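Local coordinates for protein chitooligosaccharide oxidase (PDB 6Y0R) that oxidises the C1 hydroxyl of chitooligosaccharides to the lactone with a bicovalently bound FAD, passing the electrons to molecular oxygen to give hydrogen peroxide, at residues P130-R133 with L134-A138; A287-R290 with K291-P295; S410-A413 with T414-Y417. All blocks are in the same frame, centred on the assembly; numbering follows the deposited sequence.

Three local contacts of one chain, met in the order contact 1, contact 2, contact 3, sample the two halves of this flavoprotein. Contact 1 (130-138) is buried in the FAD-binding domain, where a loop after strand 125-128 enters helix 134-145 beside the cofactor. Contacts 2 and 3 belong to the other half, built on a seven-stranded antiparallel sheet: 287-295 is part of helix 286-300, packed on strands at one end of the sheet, and 410-417 is the turn leaving strand 403-411 near the other end. Their centres lie about 41 Å apart, and about 32 and 28 Å from that of contact 1. None touches another, so the three are separate local features.

Contact 1 (P130-R133 with L134-A138); sequences PGAR and LGHVA
Val137 has CG1 anti to its backbone N (chi1 170°), which leaves CG2 beside that N and lying over the start of the helix. There CG2 meets Ala132 CB at 3.8 Å and also passes 3.5 Å from Arg133 O. His136 likewise holds CG anti to N, which turns the CD2 edge of the imidazole to Ala132; Ala132 CB sits at that edge, near the ring plane, 4.2 Å from His136 CD2. The alanine methyl thus touches the valine branch and lies more loosely at the imidazole edge.

Arg133 is the N-cap residue, and its carbonyl receives the first turn of helix 134-145. Val137 N reaches Arg133 O at 2.9 Å, with an N-H...O angle of 168° and the donor nearly along the C=O axis. His136 N lies at the same 2.9 Å from Arg133 O, but its angle of 120° makes that bond weak. The straight bond is the i to i+4 bond of the first helical turn, and Ala138 N to Leu134 O continues the pattern.

The Arg133 side chain runs extended from CG to NE and leads away from the helix. Its guanidinium forms a salt bridge with Asp113, hydrogen bonds to the carbonyls of Gly92 and Gly156, and a cation-pi contact with Tyr333. His136 ND1 is hydrogen-bonded to Asn327, and its ring meets Tyr116 edge-to-face.

Pro130 lines the FAD pocket, and the Arg133 side chain comes within about 6 Å of the flavin cofactor. Every touching residue is buried, yet the guanidinium has both a carboxylate and carbonyl oxygens as partners; the salt bridge with Asp113 probably helps to stabilise its positive charge in this interior, while its several bonds fix its orientation.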
# COMPACT_ATOMS: atom_id res chain seq x y z
N PRO A 130 -12.14 8.52 0.83
CA PRO A 130 -11.22 7.38 0.75
C PRO A 130 -11.69 6.24 -0.16
O PRO A 130 -10.86 5.45 -0.59
CB PRO A 130 -11.14 6.86 2.20
CG PRO A 130 -12.45 7.34 2.81
CD PRO A 130 -12.73 8.69 2.16
N GLY A 131 -12.98 6.15 -0.44
CA GLY A 131 -13.54 5.18 -1.39
C GLY A 131 -13.18 5.50 -2.85
O GLY A 131 -13.43 4.65 -3.67
N ALA A 132 -12.56 6.63 -3.14
CA ALA A 132 -12.04 6.92 -4.49
C ALA A 132 -10.88 5.96 -4.79
O ALA A 132 -9.89 5.95 -4.02
CB ALA A 132 -11.58 8.34 -4.56
N ARG A 133 -10.93 5.26 -5.92
CA ARG A 133 -9.79 4.40 -6.34
C ARG A 133 -8.71 5.27 -6.98
O ARG A 133 -9.02 6.36 -7.48
CB ARG A 133 -10.30 3.28 -7.23
CG ARG A 133 -11.32 2.39 -6.54
CD ARG A 133 -11.90 1.33 -7.46
NE ARG A 133 -12.99 0.65 -6.81
CZ ARG A 133 -12.85 -0.36 -5.95
NH1 ARG A 133 -13.92 -0.86 -5.31
NH2 ARG A 133 -11.65 -0.85 -5.74
N LEU A 134 -7.46 4.81 -6.93
CA LEU A 134 -6.30 5.64 -7.33
C LEU A 134 -6.48 6.12 -8.78
O LEU A 134 -6.08 7.23 -9.08
CB LEU A 134 -5.00 4.85 -7.19
CG LEU A 134 -4.65 4.42 -5.79
CD1 LEU A 134 -3.32 3.72 -5.81
CD2 LEU A 134 -4.62 5.59 -4.84
N GLY A 135 -6.99 5.28 -9.67
CA GLY A 135 -7.17 5.71 -11.08
C GLY A 135 -8.17 6.84 -11.18
O GLY A 135 -7.97 7.81 -11.96
N HIS A 136 -9.20 6.81 -10.34
CA HIS A 136 -10.22 7.88 -10.32
C HIS A 136 -9.62 9.14 -9.70
O HIS A 136 -9.83 10.24 -10.20
CB HIS A 136 -11.46 7.41 -9.58
CG HIS A 136 -12.51 8.45 -9.49
ND1 HIS A 136 -13.14 8.97 -10.64
CD2 HIS A 136 -13.05 9.09 -8.43
CE1 HIS A 136 -14.05 9.86 -10.25
NE2 HIS A 136 -14.01 9.96 -8.89
N VAL A 137 -8.84 9.01 -8.64
CA VAL A 137 -8.07 10.13 -8.07
C VAL A 137 -7.22 10.78 -9.16
O VAL A 137 -7.27 12.03 -9.32
CB VAL A 137 -7.18 9.68 -6.90
CG1 VAL A 137 -6.22 10.77 -6.46
CG2 VAL A 137 -8.06 9.24 -5.75
N ALA A 138 -6.41 9.96 -9.85
CA ALA A 138 -5.45 10.50 -10.83
C ALA A 138 -6.23 11.17 -11.98
O ALA A 138 -5.87 12.31 -12.37
CB ALA A 138 -4.54 9.44 -11.36

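Contact 2 (A287-R290 with K291-P295); sequences ASLR and KALQP
Leu289 and Leu293, one helical turn apart, cross obliquely on the inner side of helix 286-300. The CD1 methyl of Leu293 touches both branches of Leu289, lying 3.7 Å from Leu289 CD2 and as close to Leu289 CD1. The two residues start out differently: Leu289 sends CG anti to its backbone N (chi1 179°), whereas Leu293 has CG anti to the carbonyl carbon (chi1 -78°), and with these different torsions the two branched ends meet. Leu293 N also donates to Leu289 O at 2.9 Å, so backbone and side chains are joined over the same turn.

Elsewhere the side chains diverge. Lys291 lays its aliphatic part along the preceding turn, with CG 3.4 Å from Ala287 O and CD and CE still near that oxygen, while the amine continues outward. Ala292 CB rests 3.4 Å from Ser288 O. Arg290 extends from CG to NE and turns its guanidinium to the carboxylate of Glu286 and the carbonyl of Val305. Gln294 bends at chi2 (47°), placing its amide oxygen where a water can bridge: the water donates to Arg290 O at 2.7 Å and to Gln294 OE1 at 2.6 Å. The bridge falls where the helix is kinked, since Pro295 has no N-H to offer the turn before.

Leu289 and Leu293 pack on Phe236 and Val305, and Leu293 also reaches Phe257 of helix 247-260. This is an amphipathic helix laid on an antiparallel sheet, with a leucine pair spaced i to i+4 facing strands 233-239 and 305-310.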
# COMPACT_ATOMS: atom_id res chain seq x y z
N ALA A 287 16.11 12.15 -23.05
CA ALA A 287 17.56 12.43 -23.15
C ALA A 287 18.18 12.56 -21.76
O ALA A 287 19.27 11.99 -21.53
CB ALA A 287 17.79 13.66 -24.01
N SER A 288 17.49 13.26 -20.85
CA SER A 288 17.95 13.53 -19.47
C SER A 288 17.98 12.20 -18.70
O SER A 288 18.94 11.98 -17.94
CB SER A 288 17.07 14.54 -18.77
OG SER A 288 17.21 15.82 -19.36
N LEU A 289 16.96 11.36 -18.90
CA LEU A 289 16.91 10.02 -18.24
C LEU A 289 18.11 9.19 -18.69
O LEU A 289 18.80 8.55 -17.85
CB LEU A 289 15.58 9.35 -18.57
CG LEU A 289 15.34 7.96 -17.99
CD1 LEU A 289 15.82 6.88 -18.92
CD2 LEU A 289 15.93 7.82 -16.60
N ARG A 290 18.38 9.14 -20.00
CA ARG A 290 19.50 8.34 -20.53
C ARG A 290 20.81 8.86 -19.94
O ARG A 290 21.64 8.01 -19.56
CB ARG A 290 19.44 8.35 -22.06
CG ARG A 290 18.29 7.50 -22.60
CD ARG A 290 18.33 7.35 -24.10
NE ARG A 290 17.21 6.59 -24.58
CZ ARG A 290 17.13 5.27 -24.61
NH1 ARG A 290 18.14 4.54 -24.20
NH2 ARG A 290 16.05 4.69 -25.11
N LYS A 291 21.00 10.17 -19.83
CA LYS A 291 22.25 10.71 -19.21
C LYS A 291 22.33 10.31 -17.73
O LYS A 291 23.39 9.83 -17.28
CB LYS A 291 22.34 12.22 -19.39
CG LYS A 291 22.58 12.63 -20.83
CD LYS A 291 22.47 14.13 -21.10
CE LYS A 291 22.16 14.40 -22.57
NZ LYS A 291 22.93 15.56 -23.07
N ALA A 292 21.21 10.38 -17.02
CA ALA A 292 21.16 10.07 -15.57
C ALA A 292 21.45 8.59 -15.31
O ALA A 292 22.04 8.28 -14.23
CB ALA A 292 19.81 10.43 -15.00
N LEU A 293 21.02 7.69 -16.19
CA LEU A 293 21.23 6.23 -15.98
C LEU A 293 22.58 5.73 -16.50
O LEU A 293 22.93 4.60 -16.21
CB LEU A 293 20.10 5.47 -16.68
CG LEU A 293 18.79 5.44 -15.94
CD1 LEU A 293 17.80 4.59 -16.74
CD2 LEU A 293 18.93 4.93 -14.53
N GLN A 294 23.30 6.52 -17.30
CA GLN A 294 24.52 6.01 -17.96
C GLN A 294 25.48 5.41 -16.94
O GLN A 294 26.03 4.36 -17.23
CB GLN A 294 25.13 7.12 -18.84
CG GLN A 294 26.03 6.58 -19.94
CD GLN A 294 25.50 5.42 -20.76
OE1 GLN A 294 24.34 5.36 -21.15
NE2 GLN A 294 26.37 4.47 -21.04
N PRO A 295 25.73 5.95 -15.73
CA PRO A 295 26.60 5.25 -14.78
C PRO A 295 26.15 3.84 -14.38
O PRO A 295 26.98 2.96 -14.16
CB PRO A 295 26.61 6.17 -13.54
CG PRO A 295 26.24 7.51 -14.10
CD PRO A 295 25.25 7.24 -15.22
O HOH W 1 21.83 5.42 -20.43

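Contact 3 (S410-A413 with T414-Y417); sequences SVAA and TAQY
Val411 is the packed centre of this turn: CG2 meets Ala415 and the backbone of Tyr417, CG1 the tyrosine ring. CG2 touches Ala415 CB at 4.0 Å, while CG1 is 4.0 Å from Tyr417 CD1, approaching the phenol ring obliquely. The valine and tyrosine side chains cross at about a right angle. Tyr417 holds CG anti to its backbone N (chi1 -172°), which brings the ring back alongside Val411; the phenol OH then reaches the carboxylate of Asp409, fixing the far end of the ring.

The outer end is much looser. A type I beta turn from Ala412 to Ala415 reverses the chain and is closed by Ala415 N donating to Ala412 O at 2.9 Å. The N-H points well at the oxygen (157°), but the donor stands above the carbonyl plane. Ala412 CB and Ala415 CB barely meet, at 4.5 Å. Ala413 and Thr414, the two central residues of the turn, are exposed, as is Gln416, whose CB points away from 410-413.

Asn338, at the start of the edge strand 338-346, secures the base: its side-chain amide donates to Ala412 O, and its backbone pairs with Val411. The turn opens the loop from strand 403-411 to helix 420-433, and Tyr417 packs against Phe422 of that helix and Tyr340 of strand 338-346.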
# COMPACT_ATOMS: atom_id res chain seq x y z
N SER A 410 1.30 -16.63 -6.77
CA SER A 410 -0.08 -16.63 -7.30
C SER A 410 -0.41 -18.01 -7.86
O SER A 410 0.47 -18.64 -8.43
CB SER A 410 -0.18 -15.60 -8.39
OG SER A 410 -1.49 -15.52 -8.85
N VAL A 411 -1.66 -18.43 -7.72
CA VAL A 411 -2.22 -19.67 -8.36
C VAL A 411 -3.50 -19.28 -9.08
O VAL A 411 -3.99 -18.14 -8.93
CB VAL A 411 -2.44 -20.77 -7.32
CG1 VAL A 411 -1.16 -21.16 -6.60
CG2 VAL A 411 -3.51 -20.40 -6.31
N ALA A 412 -4.05 -20.18 -9.90
CA ALA A 412 -5.23 -19.82 -10.70
C ALA A 412 -6.42 -19.62 -9.75
O ALA A 412 -6.40 -20.17 -8.61
CB ALA A 412 -5.52 -20.88 -11.74
N ALA A 413 -7.43 -18.92 -10.26
CA ALA A 413 -8.64 -18.49 -9.53
C ALA A 413 -9.32 -19.72 -8.93
O ALA A 413 -9.85 -19.60 -7.83
CB ALA A 413 -9.56 -17.73 -10.44
N THR A 414 -9.22 -20.87 -9.60
CA THR A 414 -9.93 -22.12 -9.25
C THR A 414 -8.98 -23.13 -8.60
O THR A 414 -9.42 -24.28 -8.39
CB THR A 414 -10.57 -22.74 -10.50
OG1 THR A 414 -9.52 -22.94 -11.45
CG2 THR A 414 -11.66 -21.86 -11.08
N ALA A 415 -7.73 -22.75 -8.31
CA ALA A 415 -6.79 -23.60 -7.55
C ALA A 415 -6.89 -23.22 -6.07
O ALA A 415 -7.34 -22.10 -5.76
CB ALA A 415 -5.39 -23.46 -8.09
N GLN A 416 -6.51 -24.15 -5.19
CA GLN A 416 -6.26 -23.86 -3.76
C GLN A 416 -4.76 -23.54 -3.63
O GLN A 416 -3.91 -24.23 -4.23
CB GLN A 416 -6.71 -25.00 -2.85
CG GLN A 416 -8.23 -25.00 -2.67
CD GLN A 416 -8.72 -26.09 -1.74
OE1 GLN A 416 -8.16 -27.18 -1.69
NE2 GLN A 416 -9.78 -25.79 -1.01
N TYR A 417 -4.45 -22.48 -2.90
CA TYR A 417 -3.06 -22.08 -2.63
C TYR A 417 -2.36 -23.16 -1.81
O TYR A 417 -2.79 -23.53 -0.73
CB TYR A 417 -3.03 -20.71 -1.94
CG TYR A 417 -1.61 -20.22 -1.85
CD1 TYR A 417 -1.02 -19.60 -2.94
CD2 TYR A 417 -0.83 -20.45 -0.73
CE1 TYR A 417 0.31 -19.23 -2.93
CE2 TYR A 417 0.49 -20.03 -0.68
CZ TYR A 417 1.06 -19.41 -1.79
OH TYR A 417 2.38 -19.05 -1.71